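PDB 5FX8: putative adhesin from Komagataella phaffii, which is a putative cell-wall adhesion protein, represented by its N-terminal domain, that may mediate cell-cell interaction through salt bridges and hydrogen bonds with other proteins. Local coordinates for residues C[18-23]-C[143-148]; C[190-195]-C[240-245]; C[48-53]-C[88-93]; C[176-181]-C[283-288]. All blocks are in the same frame, centred on the assembly; numbering follows the deposited sequence.

How the interactions relate
Two regions of the chain, each matched to a cohesin-like family, are sampled here. Interaction 3 belongs to the first and interactions 2 and 4 to the second; interaction 1, nearest the centre of the chain, joins residues of the first to the segment leading to strand 153-158. Interactions 3 and 4, about 48 Å apart between centres, are antiparallel strand pairs with mainly apolar residues on one face and a mixed or polar other face. Interaction 1 combines a short parallel pair with a buried tyrosine. Interaction 2 is nested inside the loop closed by interaction 4 and shares its sheet through strand 237-242; there a covalent bond supplements sparse backbone pairing. All four contacts are partly buried.

Interaction 1: C[18-23]-C[143-148]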
loop_
_atom_site.group_PDB
_atom_site.type_symbol
_atom_site.label_atom_id
_atom_site.label_comp_id
_atom_site.label_asym_id
_atom_site.label_seq_id
_atom_site.Cartn_x
_atom_site.Cartn_y
_atom_site.Cartn_z
ATOM N N THR C 18 42.215 38.414 -12.186
ATOM C CA THR C 18 41.034 37.672 -12.611
ATOM C C THR C 18 39.830 38.607 -12.686
ATOM O O THR C 18 39.566 39.366 -11.749
ATOM C CB THR C 18 40.771 36.530 -11.633
ATOM O OG1 THR C 18 41.859 35.612 -11.699
ATOM C CG2 THR C 18 39.511 35.803 -11.983
ATOM N N ALA C 19 39.097 38.549 -13.789
ATOM C CA ALA C 19 38.011 39.487 -13.964
ATOM C C ALA C 19 36.906 38.847 -14.777
ATOM O O ALA C 19 37.150 37.930 -15.556
ATOM C CB ALA C 19 38.492 40.753 -14.658
ATOM N N TYR C 20 35.685 39.334 -14.572
ATOM C CA TYR C 20 34.551 39.073 -15.443
ATOM C C TYR C 20 34.531 40.080 -16.584
ATOM O O TYR C 20 35.090 41.169 -16.492
ATOM C CB TYR C 20 33.235 39.168 -14.678
ATOM C CG TYR C 20 33.008 38.090 -13.684
ATOM C CD1 TYR C 20 33.626 36.859 -13.818
ATOM C CD2 TYR C 20 32.173 38.286 -12.613
ATOM C CE1 TYR C 20 33.412 35.860 -12.906
ATOM C CE2 TYR C 20 31.953 37.281 -11.685
ATOM C CZ TYR C 20 32.574 36.077 -11.841
ATOM O OH TYR C 20 32.378 35.079 -10.934
ATOM N N LEU C 21 33.861 39.715 -17.670
ATOM C CA LEU C 21 33.748 40.664 -18.757
ATOM C C LEU C 21 32.966 41.887 -18.337
ATOM O O LEU C 21 33.066 42.925 -18.993
ATOM C CB LEU C 21 33.079 40.024 -19.960
ATOM C CG LEU C 21 33.819 38.936 -20.720
ATOM C CD1 LEU C 21 32.904 38.387 -21.788
ATOM C CD2 LEU C 21 35.052 39.513 -21.340
ATOM N N SER C 22 32.195 41.785 -17.255
ATOM C CA SER C 22 31.297 42.836 -16.811
ATOM C C SER C 22 31.917 43.743 -15.758
ATOM O O SER C 22 31.250 44.672 -15.296
ATOM C CB SER C 22 30.008 42.217 -16.258
ATOM O OG SER C 22 30.239 41.560 -15.025
ATOM N N ASP C 23 33.169 43.509 -15.394
ATOM C CA ASP C 23 33.797 44.163 -14.267
ATOM C C ASP C 23 34.222 45.591 -14.585
ATOM O O ASP C 23 34.440 45.965 -15.741
ATOM C CB ASP C 23 35.004 43.365 -13.819
ATOM C CG ASP C 23 34.619 42.123 -13.088
ATOM O OD1 ASP C 23 33.419 41.987 -12.747
ATOM O OD2 ASP C 23 35.516 41.303 -12.827
ATOM N N ASP C 143 43.201 37.996 -16.832
ATOM C CA ASP C 143 42.543 36.755 -17.239
ATOM C C ASP C 143 41.025 36.927 -17.239
ATOM O O ASP C 143 40.425 37.145 -16.183
ATOM C CB ASP C 143 42.943 35.619 -16.300
ATOM C CG ASP C 143 42.644 34.249 -16.877
ATOM O OD1 ASP C 143 42.691 34.095 -18.115
ATOM O OD2 ASP C 143 42.391 33.319 -16.088
ATOM N N LEU C 144 40.405 36.804 -18.415
ATOM C CA LEU C 144 38.957 36.954 -18.553
ATOM C C LEU C 144 38.305 35.609 -18.261
ATOM O O LEU C 144 38.198 34.737 -19.122
ATOM C CB LEU C 144 38.588 37.485 -19.931
ATOM C CG LEU C 144 39.147 38.880 -20.245
ATOM C CD1 LEU C 144 38.683 39.357 -21.592
ATOM C CD2 LEU C 144 38.818 39.920 -19.183
ATOM N N VAL C 145 37.838 35.475 -17.066
ATOM C CA VAL C 145 37.383 34.225 -16.501
ATOM C C VAL C 145 35.870 34.098 -16.657
ATOM O O VAL C 145 35.134 35.092 -16.747
ATOM C CB VAL C 145 37.821 34.189 -15.029
ATOM C CG1 VAL C 145 36.803 34.903 -14.161
ATOM C CG2 VAL C 145 38.052 32.809 -14.602
ATOM N N ALA C 146 35.404 32.852 -16.709
ATOM C CA ALA C 146 33.978 32.557 -16.758
ATOM C C ALA C 146 33.369 32.638 -15.369
ATOM O O ALA C 146 34.059 32.615 -14.350
ATOM C CB ALA C 146 33.724 31.165 -17.329
ATOM N N LEU C 147 32.051 32.717 -15.346
ATOM C CA LEU C 147 31.345 32.956 -14.105
ATOM C C LEU C 147 31.672 31.872 -13.094
ATOM O O LEU C 147 31.779 30.697 -13.438
ATOM C CB LEU C 147 29.846 33.005 -14.373
ATOM C CG LEU C 147 29.042 34.294 -14.287
ATOM C CD1 LEU C 147 29.899 35.499 -14.519
ATOM C CD2 LEU C 147 27.934 34.239 -15.306
ATOM N N ASP C 148 31.836 32.273 -11.843
ATOM C CA ASP C 148 32.110 31.332 -10.765
ATOM C C ASP C 148 30.854 30.514 -10.471
ATOM O O ASP C 148 29.877 31.036 -9.927
ATOM C CB ASP C 148 32.571 32.106 -9.541
ATOM C CG ASP C 148 32.975 31.215 -8.421
ATOM O OD1 ASP C 148 33.024 30.008 -8.656
ATOM O OD2 ASP C 148 33.278 31.707 -7.320
#
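The ring of Tyr20 and the side chain of Leu147 cross at about a right angle, with the leucine methyl CD1 standing over the centre of the ring, 3.7 Å from its centroid and only 7° off the normal, a CH-pi contact. The ring edge is turned to the backbone instead: Tyr20 CE1 lies 3.6 Å from Ala146 O, close to the ring plane, and Tyr20 CD1 is near Val145 O. With CG anti to the carbonyl carbon (chi1 -69°), the ring starts out beside the backbone N. At its far end OH accepts a hydrogen bond from Asp148 N at 3.0 Å.

The contact continues from a short parallel pairing, Thr18 with Asp143 and Ala19 with Leu144, at the edge of a three-stranded mixed sheet; Ala19 N bonds to Asp143 O and Val145 N to Ala19 O. Beyond it the chain runs toward strand 153-158, where Leu147 packs on Ile153. On the other segment a type I turn follows from Tyr20, whose N bonds to Asp23 OD2; that carboxylate also forms a salt bridge with Arg13, itself in cation-pi contact with Tyr20. Val145 CG1 fits between Thr18 CG2, at 3.6 Å, and Tyr20 CE1, while Leu21 CD2 meets Leu144 CD1 at 3.6 Å.

Interaction 2: C[190-195]-C[240-245]; sequences FDCSEV and FECGDG
Phe190 N donates to Asp244 O at 2.9 Å in a nearly straight bond (166° at the hydrogen), the one hydrogen bond between 190-195 and 240-245. Gly243 O lies in the plane of the Phe190 ring at its edge, nearest CB, and Phe190 CE2 is 3.6 Å from Gly245 O. Two residues on, Cys192 SG is joined to Cys242 SG at 2.0 Å in a left-handed disulfide, its CB-SG-SG-CB torsion -78°. Cys242 reaches across with SG anti to its own backbone N (chi1 177°). Farther along, Val195 and Phe240 cross obliquely, the valine methyl CG2 meeting ring atom CZ at 3.9 Å, with Ile229 touching both side chains.

Strand 189-200 turns a corner at Cys192 and Ser193, where a type I turn carries an Asx turn: Asp191 OD1 accepts from Ser193 N at 3.1 Å, above the carboxylate plane. Strand 237-242 is the outermost strand of another sheet, and Cys242 packs on Ile247 beside it. The covalent bridge therefore ties two sheets together, consistent with a beta sandwich, where backbone bonding is sparse, a linkage suited to a secreted protein.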
loop_
_atom_site.group_PDB
_atom_site.type_symbol
_atom_site.label_atom_id
_atom_site.label_comp_id
_atom_site.label_asym_id
_atom_site.label_seq_id
_atom_site.Cartn_x
_atom_site.Cartn_y
_atom_site.Cartn_z
ATOM N N PHE C 190 13.071 49.067 -4.264
ATOM C CA PHE C 190 12.792 47.825 -4.981
ATOM C C PHE C 190 11.409 47.857 -5.607
ATOM O O PHE C 190 10.455 48.346 -5.005
ATOM C CB PHE C 190 12.901 46.622 -4.047
ATOM C CG PHE C 190 14.307 46.208 -3.760
ATOM C CD1 PHE C 190 15.195 45.971 -4.793
ATOM C CD2 PHE C 190 14.760 46.081 -2.457
ATOM C CE1 PHE C 190 16.503 45.605 -4.524
ATOM C CE2 PHE C 190 16.074 45.720 -2.194
ATOM C CZ PHE C 190 16.939 45.482 -3.224
ATOM N N ASP C 191 11.312 47.344 -6.829
ATOM C CA ASP C 191 10.046 47.201 -7.546
ATOM C C ASP C 191 9.520 45.791 -7.293
ATOM O O ASP C 191 9.994 44.811 -7.871
ATOM C CB ASP C 191 10.229 47.473 -9.036
ATOM C CG ASP C 191 8.918 47.496 -9.795
ATOM O OD1 ASP C 191 7.885 47.062 -9.242
ATOM O OD2 ASP C 191 8.923 47.940 -10.959
ATOM N N CYS C 192 8.527 45.692 -6.424
ATOM C CA CYS C 192 8.053 44.389 -6.002
ATOM C C CYS C 192 7.254 43.708 -7.081
ATOM O O CYS C 192 7.070 42.494 -7.035
ATOM C CB CYS C 192 7.243 44.550 -4.735
ATOM S SG CYS C 192 8.279 45.338 -3.502
ATOM N N SER C 193 6.810 44.453 -8.060
ATOM C CA SER C 193 6.184 43.872 -9.223
ATOM C C SER C 193 7.194 43.293 -10.208
ATOM O O SER C 193 6.793 42.823 -11.272
ATOM C CB SER C 193 5.317 44.943 -9.879
ATOM O OG SER C 193 5.110 44.673 -11.243
ATOM N N GLU C 194 8.482 43.283 -9.890
ATOM C CA GLU C 194 9.488 42.915 -10.879
ATOM C C GLU C 194 10.521 41.962 -10.305
ATOM O O GLU C 194 11.696 42.029 -10.647
ATOM C CB GLU C 194 10.165 44.157 -11.445
ATOM C CG GLU C 194 9.301 44.968 -12.397
ATOM C CD GLU C 194 8.917 44.193 -13.650
ATOM O OE1 GLU C 194 9.819 43.768 -14.401
ATOM O OE2 GLU C 194 7.706 44.004 -13.884
ATOM N N VAL C 195 10.107 41.058 -9.428
ATOM C CA VAL C 195 10.970 40.003 -8.905
ATOM C C VAL C 195 10.652 38.730 -9.674
ATOM O O VAL C 195 9.485 38.376 -9.843
ATOM C CB VAL C 195 10.762 39.812 -7.391
ATOM C CG1 VAL C 195 11.819 38.895 -6.808
ATOM C CG2 VAL C 195 10.792 41.137 -6.676
ATOM N N PHE C 240 8.118 35.082 0.468
ATOM C CA PHE C 240 8.495 36.236 -0.345
ATOM C C PHE C 240 7.999 37.515 0.318
ATOM O O PHE C 240 6.795 37.773 0.332
ATOM C CB PHE C 240 7.934 36.084 -1.753
ATOM C CG PHE C 240 8.031 37.309 -2.584
ATOM C CD1 PHE C 240 9.264 37.882 -2.861
ATOM C CD2 PHE C 240 6.901 37.880 -3.111
ATOM C CE1 PHE C 240 9.355 39.005 -3.627
ATOM C CE2 PHE C 240 6.990 39.002 -3.879
ATOM C CZ PHE C 240 8.223 39.564 -4.140
ATOM N N GLU C 241 8.918 38.310 0.859
ATOM C CA GLU C 241 8.629 39.656 1.348
ATOM C C GLU C 241 9.409 40.681 0.532
ATOM O O GLU C 241 10.599 40.508 0.280
ATOM C CB GLU C 241 9.001 39.811 2.819
ATOM C CG GLU C 241 8.164 39.008 3.758
ATOM C CD GLU C 241 8.471 39.320 5.205
ATOM O OE1 GLU C 241 9.542 38.899 5.687
ATOM O OE2 GLU C 241 7.648 39.997 5.860
ATOM N N CYS C 242 8.751 41.757 0.128
ATOM C CA CYS C 242 9.420 42.809 -0.628
ATOM C C CYS C 242 9.002 44.155 -0.060
ATOM O O CYS C 242 7.834 44.542 -0.157
ATOM C CB CYS C 242 9.096 42.718 -2.114
ATOM S SG CYS C 242 9.816 44.030 -3.190
ATOM N N GLY C 243 9.960 44.858 0.545
ATOM C CA GLY C 243 9.780 46.229 0.958
ATOM C C GLY C 243 10.596 47.149 0.072
ATOM O O GLY C 243 11.232 46.726 -0.885
ATOM N N ASP C 244 10.576 48.435 0.414
ATOM C CA ASP C 244 11.239 49.415 -0.438
ATOM C C ASP C 244 12.751 49.241 -0.413
ATOM O O ASP C 244 13.413 49.410 -1.442
ATOM C CB ASP C 244 10.855 50.831 -0.018
ATOM C CG ASP C 244 9.480 51.230 -0.513
ATOM O OD1 ASP C 244 9.017 50.618 -1.496
ATOM O OD2 ASP C 244 8.869 52.158 0.066
ATOM N N GLY C 245 13.312 48.890 0.743
ATOM C CA GLY C 245 14.741 48.698 0.845
ATOM C C GLY C 245 15.198 47.274 1.082
ATOM O O GLY C 245 16.401 47.021 1.143
#

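Interaction 3: C[48-53]-C[88-93]; sequences VSIPNE and HVLTFT
Over one face of the His88 imidazole sits Asn52 OD1, 3.4 Å above the plane and over the ring centre, equally near CG and ND1 at 3.5 Å. The two side chains cross at about a right angle, and the oxygen lies over the ring while the amide plane stands steeply to it, at 69°. His88 CB also approaches Ile50 O at 3.5 Å. The other flat group, Phe92, receives Val48 CG2 obliquely at CE1, 4.1 Å away; Phe29 and Phe31 both meet this ring edge-to-face.

Between these rings the backbones pair antiparallel. Val48 and Leu90 exchange two hydrogen bonds, and Ile50 N donates to His88 O at 2.8 Å. Ser49 and Val89 form the intervening non-hydrogen-bonded pair. Ile50 CD1 packs against Leu90 CB at 3.6 Å, on the apolar side with Val48. His88, with its positive phi of 67°, and Val89 form a G1 beta bulge against strand 77-84.

That strand flanks 89-94 on the side away from 45-49, and its Phe83 touches both Ile50 and Leu90. Val48 reaches strand 4-11 at Ile4 and Ile7, while Ser49 OG bonds to Glu132 N and Pro51 packs on Phe129 and Phe131 of strand 126-132.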
loop_
_atom_site.group_PDB
_atom_site.type_symbol
_atom_site.label_atom_id
_atom_site.label_comp_id
_atom_site.label_asym_id
_atom_site.label_seq_id
_atom_site.Cartn_x
_atom_site.Cartn_y
_atom_site.Cartn_z
ATOM N N VAL C 48 48.967 59.322 -23.137
ATOM C CA VAL C 48 48.897 57.867 -23.016
ATOM C C VAL C 48 47.654 57.388 -23.740
ATOM O O VAL C 48 46.545 57.843 -23.449
ATOM C CB VAL C 48 48.848 57.365 -21.559
ATOM C CG1 VAL C 48 48.998 55.871 -21.552
ATOM C CG2 VAL C 48 49.922 57.959 -20.723
ATOM N N SER C 49 47.829 56.465 -24.666
ATOM C CA SER C 49 46.685 55.966 -25.400
ATOM C C SER C 49 46.041 54.849 -24.601
ATOM O O SER C 49 46.723 54.069 -23.941
ATOM C CB SER C 49 47.100 55.471 -26.773
ATOM O OG SER C 49 47.942 54.353 -26.637
ATOM N N ILE C 50 44.721 54.825 -24.606
ATOM C CA ILE C 50 43.942 53.781 -23.953
ATOM C C ILE C 50 43.459 52.834 -25.044
ATOM O O ILE C 50 42.931 53.304 -26.056
ATOM C CB ILE C 50 42.753 54.375 -23.166
ATOM C CG1 ILE C 50 43.159 54.806 -21.755
ATOM C CG2 ILE C 50 41.615 53.377 -23.054
ATOM C CD1 ILE C 50 44.076 55.964 -21.707
ATOM N N PRO C 51 43.650 51.526 -24.904
ATOM C CA PRO C 51 43.194 50.596 -25.942
ATOM C C PRO C 51 41.690 50.647 -26.127
ATOM O O PRO C 51 40.939 50.825 -25.177
ATOM C CB PRO C 51 43.642 49.232 -25.412
ATOM C CG PRO C 51 43.850 49.427 -23.976
ATOM C CD PRO C 51 44.315 50.826 -23.798
ATOM N N ASN C 52 41.249 50.465 -27.369
ATOM C CA ASN C 52 39.833 50.639 -27.690
ATOM C C ASN C 52 38.914 49.726 -26.889
ATOM O O ASN C 52 37.720 50.005 -26.802
ATOM C CB ASN C 52 39.610 50.408 -29.176
ATOM C CG ASN C 52 40.467 51.305 -30.015
ATOM O OD1 ASN C 52 40.722 52.442 -29.631
ATOM N ND2 ASN C 52 40.942 50.805 -31.151
ATOM N N GLU C 53 39.429 48.644 -26.308
ATOM C CA GLU C 53 38.550 47.736 -25.597
ATOM C C GLU C 53 38.106 48.314 -24.261
ATOM O O GLU C 53 37.092 47.863 -23.720
ATOM C CB GLU C 53 39.225 46.371 -25.408
ATOM C CG GLU C 53 40.621 46.420 -24.849
ATOM C CD GLU C 53 41.670 46.444 -25.914
ATOM O OE1 GLU C 53 41.447 47.066 -26.967
ATOM O OE2 GLU C 53 42.717 45.814 -25.701
ATOM N N HIS C 88 41.492 58.391 -28.564
ATOM C CA HIS C 88 41.698 57.458 -27.457
ATOM C C HIS C 88 43.010 57.733 -26.730
ATOM O O HIS C 88 43.720 56.823 -26.318
ATOM C CB HIS C 88 41.593 56.006 -27.920
ATOM C CG HIS C 88 40.217 55.643 -28.374
ATOM N ND1 HIS C 88 39.335 54.935 -27.586
ATOM C CD2 HIS C 88 39.549 55.937 -29.513
ATOM C CE1 HIS C 88 38.189 54.793 -28.229
ATOM N NE2 HIS C 88 38.295 55.385 -29.404
ATOM N N VAL C 89 43.299 59.009 -26.516
ATOM C CA VAL C 89 44.538 59.435 -25.888
ATOM C C VAL C 89 44.208 60.188 -24.616
ATOM O O VAL C 89 43.421 61.139 -24.637
ATOM C CB VAL C 89 45.370 60.316 -26.831
ATOM C CG1 VAL C 89 46.520 60.949 -26.062
ATOM C CG2 VAL C 89 45.851 59.493 -28.016
ATOM N N LEU C 90 44.817 59.781 -23.519
ATOM C CA LEU C 90 44.645 60.472 -22.255
ATOM C C LEU C 90 45.813 61.430 -22.068
ATOM O O LEU C 90 46.967 61.020 -22.177
ATOM C CB LEU C 90 44.565 59.467 -21.108
ATOM C CG LEU C 90 44.227 60.002 -19.721
ATOM C CD1 LEU C 90 42.852 60.621 -19.726
ATOM C CD2 LEU C 90 44.316 58.936 -18.663
ATOM N N THR C 91 45.523 62.702 -21.805
ATOM C CA THR C 91 46.570 63.702 -21.646
ATOM C C THR C 91 46.658 64.143 -20.196
ATOM O O THR C 91 45.677 64.611 -19.627
ATOM C CB THR C 91 46.320 64.917 -22.532
ATOM O OG1 THR C 91 46.105 64.502 -23.882
ATOM C CG2 THR C 91 47.511 65.835 -22.475
ATOM N N PHE C 92 47.829 64.023 -19.604
ATOM C CA PHE C 92 48.056 64.595 -18.289
ATOM C C PHE C 92 48.742 65.937 -18.488
ATOM O O PHE C 92 49.704 66.036 -19.249
ATOM C CB PHE C 92 48.915 63.676 -17.426
ATOM C CG PHE C 92 48.318 62.318 -17.185
ATOM C CD1 PHE C 92 48.340 61.342 -18.159
ATOM C CD2 PHE C 92 47.784 62.001 -15.969
ATOM C CE1 PHE C 92 47.806 60.100 -17.925
ATOM C CE2 PHE C 92 47.264 60.773 -15.741
ATOM C CZ PHE C 92 47.269 59.820 -16.718
ATOM N N THR C 93 48.232 66.969 -17.835
ATOM C CA THR C 93 48.754 68.320 -17.985
ATOM C C THR C 93 49.063 68.901 -16.616
ATOM O O THR C 93 48.150 69.202 -15.850
ATOM C CB THR C 93 47.761 69.190 -18.723
ATOM O OG1 THR C 93 47.520 68.620 -20.009
ATOM C CG2 THR C 93 48.304 70.571 -18.873
#

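Interaction 4: C[176-181]-C[283-288]; sequences ITNIDI and DLTTAD
Thr285 O receives two backbone N-H groups, a strong bond from Thr177 N at 3.0 Å (177° at the hydrogen) and a weak one from Asn178 N at 3.5 Å. Thr177 and Asn178 both face Thr285, a classic beta bulge, and the register moves by one residue there. Past it the antiparallel pairing is regular: Thr285 N donates to Asn178 O, and Asp180 and Asp283 exchange two bonds, with Asp283 N to Asp180 O at 2.9 Å.

A water sits over the polar side of the pair. It donates to Asp180 OD2 at 2.6 Å and to Asp283 O, and accepts from Thr285 OG1 at 2.9 Å. The hydroxyl is turned that way by a chi1 of -68°, which puts OG1 beside the backbone N. Thr177 OG1 donates to Asn178 OD1 at 2.9 Å, while Asn178 ND2 bonds to Glu238. The Asp180 and Asp283 carboxylates have their planes 47° apart; Ser296 OG bonds to Asp283 OD2.

On the reverse face Ile179 and Leu284 run side by side, CG1 to CD2 at 4.0 Å, and Ile176 CD1 meets Leu284 CD1 at 4.1 Å. All three touch Ile169 of strand 162-170, which belongs to the facing sheet. At the bulge, Thr177 and Asn178 pack against a lipoxygenase chain that shares the crystal. A mainly apolar face packed on a second sheet, with a more polar face outward, is consistent with a beta sandwich and with the cohesin-like family of this region.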
loop_
_atom_site.group_PDB
_atom_site.type_symbol
_atom_site.label_atom_id
_atom_site.label_comp_id
_atom_site.label_asym_id
_atom_site.label_seq_id
_atom_site.Cartn_x
_atom_site.Cartn_y
_atom_site.Cartn_z
ATOM N N ILE C 176 21.566 20.606 -3.087
ATOM C CA ILE C 176 20.798 21.738 -2.570
ATOM C C ILE C 176 19.326 21.372 -2.433
ATOM O O ILE C 176 18.691 20.890 -3.381
ATOM C CB ILE C 176 20.983 22.969 -3.465
ATOM C CG1 ILE C 176 22.419 23.471 -3.396
ATOM C CG2 ILE C 176 20.045 24.059 -3.027
ATOM C CD1 ILE C 176 22.688 24.597 -4.326
ATOM N N THR C 177 18.774 21.607 -1.237
ATOM C CA THR C 177 17.359 21.387 -0.947
ATOM C C THR C 177 16.598 22.654 -0.577
ATOM O O THR C 177 15.414 22.762 -0.910
ATOM C CB THR C 177 17.184 20.365 0.195
ATOM O OG1 THR C 177 17.625 20.927 1.434
ATOM C CG2 THR C 177 17.997 19.122 -0.087
ATOM N N ASN C 178 17.231 23.616 0.089
ATOM C CA ASN C 178 16.561 24.858 0.426
ATOM C C ASN C 178 17.482 26.041 0.171
ATOM O O ASN C 178 18.703 25.949 0.291
ATOM C CB ASN C 178 16.081 24.849 1.873
ATOM C CG ASN C 178 15.086 23.757 2.122
ATOM O OD1 ASN C 178 15.455 22.596 2.258
ATOM N ND2 ASN C 178 13.810 24.113 2.164
ATOM N N ILE C 179 16.870 27.157 -0.201
ATOM C CA ILE C 179 17.585 28.377 -0.521
ATOM C C ILE C 179 16.885 29.538 0.156
ATOM O O ILE C 179 15.695 29.767 -0.074
ATOM C CB ILE C 179 17.655 28.618 -2.032
ATOM C CG1 ILE C 179 18.338 27.439 -2.712
ATOM C CG2 ILE C 179 18.374 29.914 -2.292
ATOM C CD1 ILE C 179 18.454 27.569 -4.201
ATOM N N ASP C 180 17.631 30.278 0.969
ATOM C CA ASP C 180 17.166 31.489 1.628
ATOM C C ASP C 180 17.954 32.698 1.138
ATOM O O ASP C 180 19.183 32.687 1.158
ATOM C CB ASP C 180 17.324 31.360 3.131
ATOM C CG ASP C 180 16.655 30.144 3.665
ATOM O OD1 ASP C 180 15.470 29.943 3.329
ATOM O OD2 ASP C 180 17.309 29.380 4.405
ATOM N N ILE C 181 17.253 33.755 0.748
ATOM C CA ILE C 181 17.874 34.956 0.207
ATOM C C ILE C 181 17.277 36.181 0.883
ATOM O O ILE C 181 16.060 36.271 1.060
ATOM C CB ILE C 181 17.685 35.028 -1.322
ATOM C CG1 ILE C 181 18.391 33.865 -1.998
ATOM C CG2 ILE C 181 18.242 36.291 -1.871
ATOM C CD1 ILE C 181 17.782 33.497 -3.287
ATOM N N ASP C 283 21.707 31.658 2.229
ATOM C CA ASP C 283 21.921 30.489 3.072
ATOM C C ASP C 283 21.454 29.257 2.317
ATOM O O ASP C 283 20.306 29.202 1.875
ATOM C CB ASP C 283 21.174 30.628 4.390
ATOM C CG ASP C 283 21.606 31.839 5.159
ATOM O OD1 ASP C 283 21.171 32.962 4.811
ATOM O OD2 ASP C 283 22.396 31.668 6.105
ATOM N N LEU C 284 22.341 28.292 2.141
ATOM C CA LEU C 284 22.019 27.080 1.412
ATOM C C LEU C 284 21.881 25.937 2.396
ATOM O O LEU C 284 22.728 25.765 3.274
ATOM C CB LEU C 284 23.097 26.745 0.387
ATOM C CG LEU C 284 23.369 27.739 -0.723
ATOM C CD1 LEU C 284 24.422 27.154 -1.565
ATOM C CD2 LEU C 284 22.145 27.955 -1.545
ATOM N N THR C 285 20.814 25.170 2.258
ATOM C CA THR C 285 20.657 23.941 3.014
ATOM C C THR C 285 20.961 22.768 2.099
ATOM O O THR C 285 20.432 22.676 0.990
ATOM C CB THR C 285 19.257 23.821 3.586
ATOM O OG1 THR C 285 19.086 24.813 4.595
ATOM C CG2 THR C 285 19.060 22.450 4.176
ATOM N N THR C 286 21.826 21.883 2.570
ATOM C CA THR C 286 22.307 20.784 1.749
ATOM C C THR C 286 22.292 19.507 2.585
ATOM O O THR C 286 22.784 19.498 3.711
ATOM C CB THR C 286 23.692 21.116 1.192
ATOM O OG1 THR C 286 24.461 21.774 2.194
ATOM C CG2 THR C 286 23.553 22.046 0.019
ATOM N N ALA C 287 21.698 18.450 2.024
ATOM C CA ALA C 287 21.498 17.166 2.701
ATOM C C ALA C 287 22.758 16.581 3.335
ATOM O O ALA C 287 23.878 16.915 2.938
ATOM C CB ALA C 287 20.913 16.156 1.712
ATOM N N ASP C 288 22.574 15.678 4.299
ATOM C CA ASP C 288 23.655 15.160 5.138
ATOM C C ASP C 288 24.299 16.304 5.899
ATOM O O ASP C 288 23.668 16.889 6.774
ATOM C CB ASP C 288 24.705 14.406 4.317
ATOM C CG ASP C 288 24.089 13.417 3.371
ATOM O OD1 ASP C 288 22.992 12.911 3.674
ATOM O OD2 ASP C 288 24.695 13.154 2.318
HETATM O O HOH W 1 18.448 27.326 3.313
#